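PDB 2VOS: folylpolyglutamate synthase protein FOLC, which probably catalyses the ATP-dependent addition of glutamate to dihydropteroate and of further glutamates to tetrahydrofolate, yielding folylpolyglutamates. Local coordinates for residues A[29-32]-A[33-36]; A[113-116]-A[117-121]; A[255-259]-A[260-264]. All coordinates share one frame; numbering follows the deposited sequence. Where two conformers were deposited one is given.

Interaction 1 (A[29-32]-A[33-36]); sequences QVEH and LLDQ
Glu31 O receives the N-H of Asp35 at 2.7 Å, the shortest of three consecutive i to i+4 backbone bonds that belong to the last turns of α-helix 23-34 and the residues following it. The others run from Leu34 N to Val30 O and from Leu33 N to Gln29 O. At the next position the pattern changes. The backbone N of Gln36 turns to Leu33 O, three residues back, while its side-chain amide serves the His32 carbonyl: NE2 donates to His32 O at 3.1 Å, with a nearly straight N-H...O angle of 164°. The carbonyl oxygen lies in the plane of the Gln36 amide, yet NE2 itself stands above the His32 carbonyl plane and so misses the lone-pair directions. The same NE2 reaches over one face of the His32 imidazole, near its rim, 3.6 Å from CD2, with the ring and amide planes tilted by 49°. The extended Gln36 chain beyond CG gives it this reach.

Two acidic side chains follow one another along another side of the helix, Glu31 OE1 lying 4.4 Å from Asp35 OD1. Lys151 of helix 151-165 forms salt bridges with both oxygens, which probably offsets their repulsion, and Glu31 OE2 is hydrogen-bonded to Tyr120 OH of helix 117-140. The bend in the Glu31 chain (chi2 -59°) also lays its carboxylate across the end of Leu34, OE2 coming 3.5 Å from CD1.

Apolar packing completes the turn. Val30 and Leu34 point the same way, side by side, and Leu34 fits against Val154 of helix 151-165. The nearest approach between the two side chains is the 3.9 Å from Val30 CG1 to Leu34 CD1.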
ATOM      1  N   GLN A  29      10.968  20.302  -9.753  1.00 44.83           N
ATOM      2  CA  GLN A  29      11.019  21.551  -9.003  1.00 46.36           C
ATOM      3  C   GLN A  29      10.051  21.495  -7.806  1.00 44.52           C
ATOM      4  O   GLN A  29      10.399  21.854  -6.670  1.00 43.86           O
ATOM      5  CB  GLN A  29      10.546  22.663  -9.929  1.00 47.08           C
ATOM      6  CG  GLN A  29      11.287  23.951  -9.925  1.00 54.33           C
ATOM      7  CD  GLN A  29      11.038  24.711 -11.236  1.00 56.96           C
ATOM      8  OE1 GLN A  29       9.910  25.097 -11.548  1.00 58.07           O
ATOM      9  NE2 GLN A  29      12.089  24.896 -12.011  1.00 60.37           N
ATOM     10  N   VAL A  30       8.805  21.091  -8.056  1.00 43.63           N
ATOM     11  CA  VAL A  30       7.864  20.985  -6.943  1.00 42.73           C
ATOM     12  C   VAL A  30       8.342  20.049  -5.849  1.00 43.61           C
ATOM     13  O   VAL A  30       8.214  20.377  -4.642  1.00 42.99           O
ATOM     14  CB  VAL A  30       6.449  20.621  -7.400  1.00 42.08           C
ATOM     15  CG1 VAL A  30       5.518  20.257  -6.141  1.00 40.88           C
ATOM     16  CG2 VAL A  30       5.875  21.779  -8.269  1.00 41.04           C
ATOM     17  N   GLU A  31       8.877  18.881  -6.242  1.00 43.47           N
ATOM     18  CA  GLU A  31       9.283  17.857  -5.245  1.00 43.77           C
ATOM     19  C   GLU A  31      10.481  18.372  -4.406  1.00 42.89           C
ATOM     20  O   GLU A  31      10.596  18.076  -3.181  1.00 41.08           O
ATOM     21  CB  GLU A  31       9.707  16.557  -5.941  1.00 43.58           C
ATOM     22  CG  GLU A  31       8.532  15.795  -6.475  1.00 44.88           C
ATOM     23  CD  GLU A  31       7.606  15.455  -5.342  1.00 46.97           C
ATOM     24  OE1 GLU A  31       7.924  14.531  -4.589  1.00 46.63           O
ATOM     25  OE2 GLU A  31       6.566  16.116  -5.186  1.00 49.60           O
ATOM     26  N   HIS A  32      11.387  19.083  -5.088  1.00 42.41           N
ATOM     27  CA  HIS A  32      12.549  19.709  -4.409  1.00 43.35           C
ATOM     28  C   HIS A  32      12.065  20.639  -3.272  1.00 42.93           C
ATOM     29  O   HIS A  32      12.607  20.606  -2.171  1.00 42.77           O
ATOM     30  CB  HIS A  32      13.425  20.484  -5.406  1.00 43.64           C
ATOM     31  CG  HIS A  32      14.714  20.992  -4.814  1.00 45.46           C
ATOM     32  ND1 HIS A  32      15.645  20.164  -4.216  1.00 48.47           N
ATOM     33  CD2 HIS A  32      15.220  22.247  -4.725  1.00 45.18           C
ATOM     34  CE1 HIS A  32      16.668  20.882  -3.787  1.00 47.77           C
ATOM     35  NE2 HIS A  32      16.436  22.149  -4.082  1.00 47.57           N
ATOM     36  N   LEU A  33      11.030  21.446  -3.531  1.00 41.86           N
ATOM     37  CA  LEU A  33      10.462  22.286  -2.479  1.00 43.05           C
ATOM     38  C   LEU A  33       9.830  21.457  -1.386  1.00 43.95           C
ATOM     39  O   LEU A  33      10.061  21.728  -0.209  1.00 44.57           O
ATOM     40  CB  LEU A  33       9.361  23.236  -2.994  1.00 42.37           C
ATOM     41  CG  LEU A  33       9.805  24.349  -3.931  1.00 45.09           C
ATOM     42  CD1 LEU A  33       8.541  25.139  -4.312  1.00 44.03           C
ATOM     43  CD2 LEU A  33      10.855  25.212  -3.264  1.00 44.52           C
ATOM     44  N   LEU A  34       8.964  20.505  -1.771  1.00 44.07           N
ATOM     45  CA  LEU A  34       8.209  19.731  -0.799  1.00 43.74           C
ATOM     46  C   LEU A  34       9.214  18.978   0.073  1.00 44.41           C
ATOM     47  O   LEU A  34       8.971  18.817   1.264  1.00 45.09           O
ATOM     48  CB  LEU A  34       7.215  18.745  -1.472  1.00 42.59           C
ATOM     49  CG  LEU A  34       6.025  19.386  -2.193  1.00 44.57           C
ATOM     50  CD1 LEU A  34       5.165  18.312  -2.823  1.00 44.47           C
ATOM     51  CD2 LEU A  34       5.217  20.075  -1.127  1.00 44.97           C
ATOM     52  N   ASP A  35      10.332  18.520  -0.501  1.00 44.76           N
ATOM     53  CA  ASP A  35      11.296  17.745   0.271  1.00 46.62           C
ATOM     54  C   ASP A  35      12.010  18.577   1.306  1.00 47.73           C
ATOM     55  O   ASP A  35      12.697  18.017   2.180  1.00 47.14           O
ATOM     56  CB  ASP A  35      12.285  16.998  -0.630  1.00 46.88           C
ATOM     57  CG  ASP A  35      11.621  15.844  -1.387  1.00 50.53           C
ATOM     58  OD1 ASP A  35      10.466  15.527  -1.116  1.00 51.64           O
ATOM     59  OD2 ASP A  35      12.247  15.232  -2.253  1.00 55.06           O
ATOM     60  N   GLN A  36      11.876  19.911   1.216  1.00 48.12           N
ATOM     61  CA  GLN A  36      12.566  20.780   2.172  1.00 49.31           C
ATOM     62  C   GLN A  36      11.722  20.957   3.415  1.00 50.99           C
ATOM     63  O   GLN A  36      12.160  21.559   4.373  1.00 51.64           O
ATOM     64  CB  GLN A  36      12.914  22.123   1.573  1.00 47.74           C
ATOM     65  CG  GLN A  36      14.073  22.005   0.615  1.00 48.21           C
ATOM     66  CD  GLN A  36      14.297  23.277  -0.181  1.00 51.46           C
ATOM     67  OE1 GLN A  36      14.773  24.274   0.358  1.00 56.39           O
ATOM     68  NE2 GLN A  36      13.970  23.248  -1.467  1.00 49.78           N
TER

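Interaction 2 (A[113-116]-A[117-121]); sequences KPIS and PAQYV
Ser116 and Gln119 form a capping box at the start of helix 117-140, each side chain bonding to the other residue's backbone N-H. Ser116, the N-cap, accepts from Gln119 N through OG at 3.2 Å; its hydroxyl is turned between its own backbone N and carbonyl carbon (chi1 66°), which brings OG round to the first turn. In return Gln119 OE1 takes the N-H of Ser116 at 2.9 Å. That bond is almost straight at hydrogen (173°), although the donor stands above the plane of the amide carbonyl. The Gln119 chain, extended beyond CG, reaches back to the residue before the helix. Ser116 O starts the regular i to i+4 ladder by accepting from Tyr120 N at 3.0 Å.

In the fold, this junction leads from strand 113-114, at one edge of the eight-stranded mixed sheet, into the helix. Ala118 N, another amide of the first turn, is bonded to Glu23 of helix 23-34.

Beside the polar box there is an apolar contact. Ile115 CD1 comes within 3.6 Å of Tyr120 CA and 3.9 Å of Tyr120 CB, meeting the phenol ring at its edge, near the ring plane. Ile115 CB, meanwhile, lies 3.4 Å from Gln119 OE1, and Ile115 CG2 approaches that oxygen at 4.0 Å, while the isoleucine also packs on Ile108 and Ile110 of strand 108-110.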
ATOM      1  N   LYS A 113      -6.106   6.128 -12.956  1.00 27.73           N
ATOM      2  CA  LYS A 113      -4.781   6.436 -13.522  1.00 28.76           C
ATOM      3  C   LYS A 113      -4.117   7.613 -12.805  1.00 27.43           C
ATOM      4  O   LYS A 113      -4.775   8.577 -12.476  1.00 27.89           O
ATOM      5  CB  LYS A 113      -4.890   6.846 -15.020  1.00 30.23           C
ATOM      6  CG  LYS A 113      -5.472   5.708 -15.919  1.00 34.90           C
ATOM      7  CD  LYS A 113      -5.957   6.314 -17.267  1.00 44.73           C
ATOM      8  N   PRO A 114      -2.798   7.561 -12.609  1.00 25.91           N
ATOM      9  CA  PRO A 114      -2.136   8.702 -12.006  1.00 25.79           C
ATOM     10  C   PRO A 114      -2.406   9.943 -12.829  1.00 27.17           C
ATOM     11  O   PRO A 114      -2.476   9.866 -14.086  1.00 25.31           O
ATOM     12  CB  PRO A 114      -0.662   8.335 -12.102  1.00 25.00           C
ATOM     13  CG  PRO A 114      -0.666   6.778 -12.051  1.00 27.38           C
ATOM     14  CD  PRO A 114      -1.893   6.437 -12.895  1.00 26.16           C
ATOM     15  N   ILE A 115      -2.520  11.093 -12.179  1.00 26.99           N
ATOM     16  CA  ILE A 115      -2.568  12.333 -12.954  1.00 28.52           C
ATOM     17  C   ILE A 115      -1.230  12.593 -13.648  1.00 31.08           C
ATOM     18  O   ILE A 115      -0.219  11.957 -13.336  1.00 28.68           O
ATOM     19  CB  ILE A 115      -2.935  13.560 -12.071  1.00 29.81           C
ATOM     20  CG1 ILE A 115      -1.861  13.808 -10.990  1.00 26.14           C
ATOM     21  CG2 ILE A 115      -4.352  13.369 -11.466  1.00 27.17           C
ATOM     22  CD1 ILE A 115      -2.160  15.009 -10.130  1.00 26.40           C
ATOM     23  N   SER A 116      -1.197  13.516 -14.609  1.00 34.11           N
ATOM     24  CA  SER A 116       0.089  13.774 -15.312  1.00 36.19           C
ATOM     25  C   SER A 116       0.986  14.684 -14.482  1.00 36.82           C
ATOM     26  O   SER A 116       0.537  15.361 -13.532  1.00 36.88           O
ATOM     27  CB  SER A 116      -0.183  14.434 -16.677  1.00 37.20           C
ATOM     28  OG  SER A 116      -0.739  15.724 -16.387  1.00 37.75           O
ATOM     29  N   PRO A 117       2.278  14.689 -14.788  1.00 36.94           N
ATOM     30  CA  PRO A 117       3.129  15.615 -14.087  1.00 37.68           C
ATOM     31  C   PRO A 117       2.582  17.089 -14.197  1.00 38.95           C
ATOM     32  O   PRO A 117       2.655  17.840 -13.260  1.00 36.41           O
ATOM     33  CB  PRO A 117       4.484  15.453 -14.827  1.00 39.00           C
ATOM     34  CG  PRO A 117       4.469  13.925 -15.207  1.00 38.96           C
ATOM     35  CD  PRO A 117       3.021  13.802 -15.709  1.00 36.68           C
ATOM     36  N   ALA A 118       2.050  17.491 -15.345  1.00 39.12           N
ATOM     37  CA  ALA A 118       1.549  18.859 -15.491  1.00 39.89           C
ATOM     38  C   ALA A 118       0.369  19.159 -14.498  1.00 40.19           C
ATOM     39  O   ALA A 118       0.303  20.198 -13.835  1.00 41.10           O
ATOM     40  CB  ALA A 118       1.152  19.069 -16.984  1.00 38.93           C
ATOM     41  N   GLN A 119      -0.545  18.216 -14.365  1.00 41.12           N
ATOM     42  CA  GLN A 119      -1.678  18.381 -13.495  1.00 40.44           C
ATOM     43  C   GLN A 119      -1.198  18.399 -12.059  1.00 41.87           C
ATOM     44  O   GLN A 119      -1.829  19.061 -11.224  1.00 41.06           O
ATOM     45  CB  GLN A 119      -2.620  17.200 -13.661  1.00 41.10           C
ATOM     46  CG  GLN A 119      -3.570  17.363 -14.850  1.00 46.88           C
ATOM     47  CD  GLN A 119      -4.037  16.043 -15.529  1.00 50.79           C
ATOM     48  OE1 GLN A 119      -3.714  14.899 -15.130  1.00 46.03           O
ATOM     49  NE2 GLN A 119      -4.791  16.229 -16.592  1.00 53.22           N
ATOM     50  N   TYR A 120      -0.141  17.615 -11.740  1.00 40.94           N
ATOM     51  CA  TYR A 120       0.346  17.532 -10.341  1.00 41.20           C
ATOM     52  C   TYR A 120       0.896  18.895  -9.951  1.00 41.79           C
ATOM     53  O   TYR A 120       0.611  19.432  -8.870  1.00 41.25           O
ATOM     54  CB  TYR A 120       1.412  16.441 -10.256  1.00 39.63           C
ATOM     55  CG  TYR A 120       2.124  16.232  -8.926  1.00 41.88           C
ATOM     56  CD1 TYR A 120       1.660  15.283  -8.009  1.00 39.39           C
ATOM     57  CD2 TYR A 120       3.282  16.937  -8.594  1.00 40.80           C
ATOM     58  CE1 TYR A 120       2.329  15.052  -6.774  1.00 38.54           C
ATOM     59  CE2 TYR A 120       3.973  16.698  -7.314  1.00 37.71           C
ATOM     60  CZ  TYR A 120       3.474  15.750  -6.450  1.00 38.34           C
ATOM     61  OH  TYR A 120       4.102  15.461  -5.238  1.00 38.70           O
ATOM     62  N   VAL A 121       1.729  19.452 -10.836  1.00 41.83           N
ATOM     63  CA  VAL A 121       2.280  20.818 -10.648  1.00 40.80           C
ATOM     64  C   VAL A 121       1.158  21.865 -10.571  1.00 40.88           C
ATOM     65  O   VAL A 121       1.192  22.690  -9.680  1.00 40.75           O
ATOM     66  CB  VAL A 121       3.298  21.170 -11.792  1.00 41.01           C
ATOM     67  CG1 VAL A 121       3.735  22.614 -11.762  1.00 39.68           C
ATOM     68  CG2 VAL A 121       4.518  20.231 -11.699  1.00 41.48           C
TER

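Interaction 3 (A[255-259]-A[260-264]); sequences SVARE and DSEFA
The Phe263 ring carries the backbone of Glu259 over one face and has the carbonyl oxygen of Ala257 at its edge. Glu259 CA makes a CH-pi contact, 3.8 Å from the ring centroid and displaced toward the rim. The ring is brought against the end of the strand by a first torsion that sets CG between its own backbone N and carbonyl carbon (chi1 58°).

The second flat group, the Arg258 guanidinium, has Ser261 OG over its centre, 3.7 Å from Arg258 CZ, and Glu262 at its edge. Guanidinium and carboxylate are nearly coplanar, 3° apart, and meet side-on in a bidentate salt bridge: Arg258 NE to Glu262 OE1 at 3.1 Å, and Arg258 NH2 to Glu262 OE2 at 3.2 Å. Both oxygens use their syn lone pairs here. OE1 keeps its anti lone pair for the backbone N of Arg258, so one carboxylate ties both the head and the root of the arginine.

The backbone closes the turn as well, since Arg258 O accepts from Ser261 N and from Glu262 N, each at 2.9 Å. Two like charges lie further along: one water donates to both Glu259 OE2 and Asp260 OD1, which probably eases their repulsion, and these carboxylates also have partners in His300 and Arg236 respectively. The Glu259 side chain is about 8 Å from the bound ADP and about 7 Å from that of ADP-binding Asn301.

This tight reversal follows edge strand 255-258 of the Mur ligase middle domain, which pairs with strand 231-234, and leads into strand 264-271. Phe263 packs on Val303, Leu304 and Ala307 of helix 296-312, whereas Arg258 rests on Leu246 of helix 239-251.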
ATOM      1  N   SER A 255     -21.965   0.712  11.942  1.00 47.49           N
ATOM      2  CA  SER A 255     -22.309  -0.675  11.604  1.00 47.93           C
ATOM      3  C   SER A 255     -21.030  -1.420  11.262  1.00 46.83           C
ATOM      4  O   SER A 255     -20.159  -0.844  10.613  1.00 48.08           O
ATOM      5  CB  SER A 255     -23.174  -0.715  10.360  1.00 48.15           C
ATOM      6  OG  SER A 255     -24.358   0.010  10.568  1.00 55.70           O
ATOM      7  N   VAL A 256     -20.917  -2.685  11.626  1.00 44.17           N
ATOM      8  CA  VAL A 256     -19.697  -3.386  11.386  1.00 43.53           C
ATOM      9  C   VAL A 256     -19.898  -4.595  10.485  1.00 42.54           C
ATOM     10  O   VAL A 256     -20.864  -5.322  10.652  1.00 42.22           O
ATOM     11  CB  VAL A 256     -19.080  -3.857  12.700  1.00 44.92           C
ATOM     12  CG1 VAL A 256     -17.897  -4.747  12.387  1.00 45.37           C
ATOM     13  CG2 VAL A 256     -18.638  -2.637  13.576  1.00 46.02           C
ATOM     14  N   ALA A 257     -18.988  -4.803   9.536  1.00 40.90           N
ATOM     15  CA  ALA A 257     -18.958  -6.019   8.723  1.00 40.09           C
ATOM     16  C   ALA A 257     -17.558  -6.593   8.921  1.00 40.23           C
ATOM     17  O   ALA A 257     -16.557  -5.883   8.698  1.00 38.97           O
ATOM     18  CB  ALA A 257     -19.175  -5.641   7.234  1.00 39.44           C
ATOM     19  N   ARG A 258     -17.462  -7.873   9.265  1.00 39.57           N
ATOM     20  CA  ARG A 258     -16.147  -8.425   9.616  1.00 39.95           C
ATOM     21  C   ARG A 258     -15.829  -9.600   8.737  1.00 40.45           C
ATOM     22  O   ARG A 258     -16.695 -10.471   8.572  1.00 39.65           O
ATOM     23  CB  ARG A 258     -16.155  -8.953  11.057  1.00 39.58           C
ATOM     24  CG  ARG A 258     -16.346  -7.876  12.082  1.00 42.88           C
ATOM     25  CD  ARG A 258     -16.868  -8.487  13.420  1.00 49.12           C
ATOM     26  NE  ARG A 258     -18.201  -9.045  13.217  1.00 50.38           N
ATOM     27  CZ  ARG A 258     -18.805  -9.889  14.053  1.00 54.88           C
ATOM     28  NH1 ARG A 258     -18.193 -10.283  15.175  1.00 52.70           N
ATOM     29  NH2 ARG A 258     -20.028 -10.333  13.768  1.00 52.97           N
ATOM     30  N   GLU A 259     -14.585  -9.699   8.255  1.00 39.58           N
ATOM     31  CA  GLU A 259     -14.234 -10.888   7.465  1.00 40.55           C
ATOM     32  C   GLU A 259     -14.474 -12.100   8.258  1.00 41.63           C
ATOM     33  O   GLU A 259     -14.273 -12.099   9.482  1.00 40.38           O
ATOM     34  CB  GLU A 259     -12.804 -10.863   6.882  1.00 41.60           C
ATOM     35  CG  GLU A 259     -12.606 -12.016   5.879  1.00 41.48           C
ATOM     36  CD  GLU A 259     -11.250 -11.928   5.191  1.00 47.07           C
ATOM     37  OE1 GLU A 259     -10.565 -10.925   5.487  1.00 43.90           O
ATOM     38  OE2 GLU A 259     -10.885 -12.830   4.385  1.00 43.78           O
ATOM     39  N   ASP A 260     -15.006 -13.125   7.589  1.00 43.12           N
ATOM     40  CA  ASP A 260     -15.341 -14.423   8.209  1.00 43.93           C
ATOM     41  C   ASP A 260     -16.571 -14.395   9.068  1.00 44.94           C
ATOM     42  O   ASP A 260     -16.891 -15.391   9.715  1.00 45.37           O
ATOM     43  CB  ASP A 260     -14.163 -15.023   8.996  1.00 44.95           C
ATOM     44  CG  ASP A 260     -12.944 -15.302   8.095  1.00 47.18           C
ATOM     45  OD1 ASP A 260     -13.119 -15.743   6.970  1.00 46.43           O
ATOM     46  OD2 ASP A 260     -11.801 -15.010   8.466  1.00 52.40           O
ATOM     47  N   SER A 261     -17.253 -13.260   9.137  1.00 45.12           N
ATOM     48  CA  SER A 261     -18.604 -13.245   9.743  1.00 44.80           C
ATOM     49  C   SER A 261     -19.655 -12.718   8.749  1.00 44.73           C
ATOM     50  O   SER A 261     -20.678 -13.355   8.538  1.00 45.50           O
ATOM     51  CB  SER A 261     -18.672 -12.364  10.977  1.00 45.43           C
ATOM     52  OG  SER A 261     -17.984 -12.923  12.068  1.00 46.34           O
ATOM     53  N   GLU A 262     -19.412 -11.529   8.191  1.00 43.45           N
ATOM     54  CA  GLU A 262     -20.359 -10.903   7.286  1.00 42.79           C
ATOM     55  C   GLU A 262     -19.951 -11.133   5.851  1.00 41.83           C
ATOM     56  O   GLU A 262     -20.768 -10.996   4.980  1.00 42.84           O
ATOM     57  CB  GLU A 262     -20.471  -9.381   7.554  1.00 42.88           C
ATOM     58  CG  GLU A 262     -21.322  -8.977   8.787  1.00 41.68           C
ATOM     59  CD  GLU A 262     -20.697  -9.407  10.116  1.00 45.10           C
ATOM     60  OE1 GLU A 262     -19.547  -9.022  10.381  1.00 45.14           O
ATOM     61  OE2 GLU A 262     -21.345 -10.157  10.899  1.00 45.23           O
ATOM     62  N   PHE A 263     -18.695 -11.489   5.606  1.00 40.81           N
ATOM     63  CA  PHE A 263     -18.183 -11.786   4.252  1.00 39.65           C
ATOM     64  C   PHE A 263     -16.943 -12.686   4.365  1.00 40.48           C
ATOM     65  O   PHE A 263     -16.323 -12.758   5.443  1.00 41.22           O
ATOM     66  CB  PHE A 263     -17.840 -10.489   3.483  1.00 39.75           C
ATOM     67  CG  PHE A 263     -16.825  -9.621   4.175  1.00 38.29           C
ATOM     68  CD1 PHE A 263     -17.231  -8.666   5.143  1.00 38.42           C
ATOM     69  CD2 PHE A 263     -15.500  -9.705   3.855  1.00 39.85           C
ATOM     70  CE1 PHE A 263     -16.273  -7.822   5.782  1.00 35.87           C
ATOM     71  CE2 PHE A 263     -14.512  -8.875   4.521  1.00 36.39           C
ATOM     72  CZ  PHE A 263     -14.906  -7.963   5.467  1.00 36.20           C
ATOM     73  N   ALA A 264     -16.550 -13.359   3.280  1.00 39.72           N
ATOM     74  CA  ALA A 264     -15.433 -14.334   3.363  1.00 39.84           C
ATOM     75  C   ALA A 264     -14.983 -14.781   1.997  1.00 39.84           C
ATOM     76  O   ALA A 264     -15.756 -14.748   1.043  1.00 40.98           O
ATOM     77  CB  ALA A 264     -15.866 -15.591   4.168  1.00 38.66           C
TER
HETATM   78  O   HOH W   1     -12.240 -15.043   4.449  1.00 32.23           O
HETATM   79  O   HOH W   2     -14.817 -12.482  12.002  1.00 45.57           O

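The three contacts come in series along the chain, and all are local contacts between residues close in sequence: along helix 23-34, at the start of helix 117-140, and in the turn after strand 255-258. Interactions 1 and 2 are neighbours, their centres about 16 Å apart: helix 23-34 lies against the first turn of helix 117-140, where Val30 CG2 meets Val121 CG2 at 4.0 Å. Interaction 3 is remote, its centre about 42 Å from that of interaction 1 and about 37 Å from that of interaction 2. Strands 113-114 and 255-258, on which interactions 2 and 3 lie, are nevertheless the two outermost strands of one eight-stranded sheet, which also includes strand 66-70, just ahead of the ADP-binding residues Asn73 to Ser77.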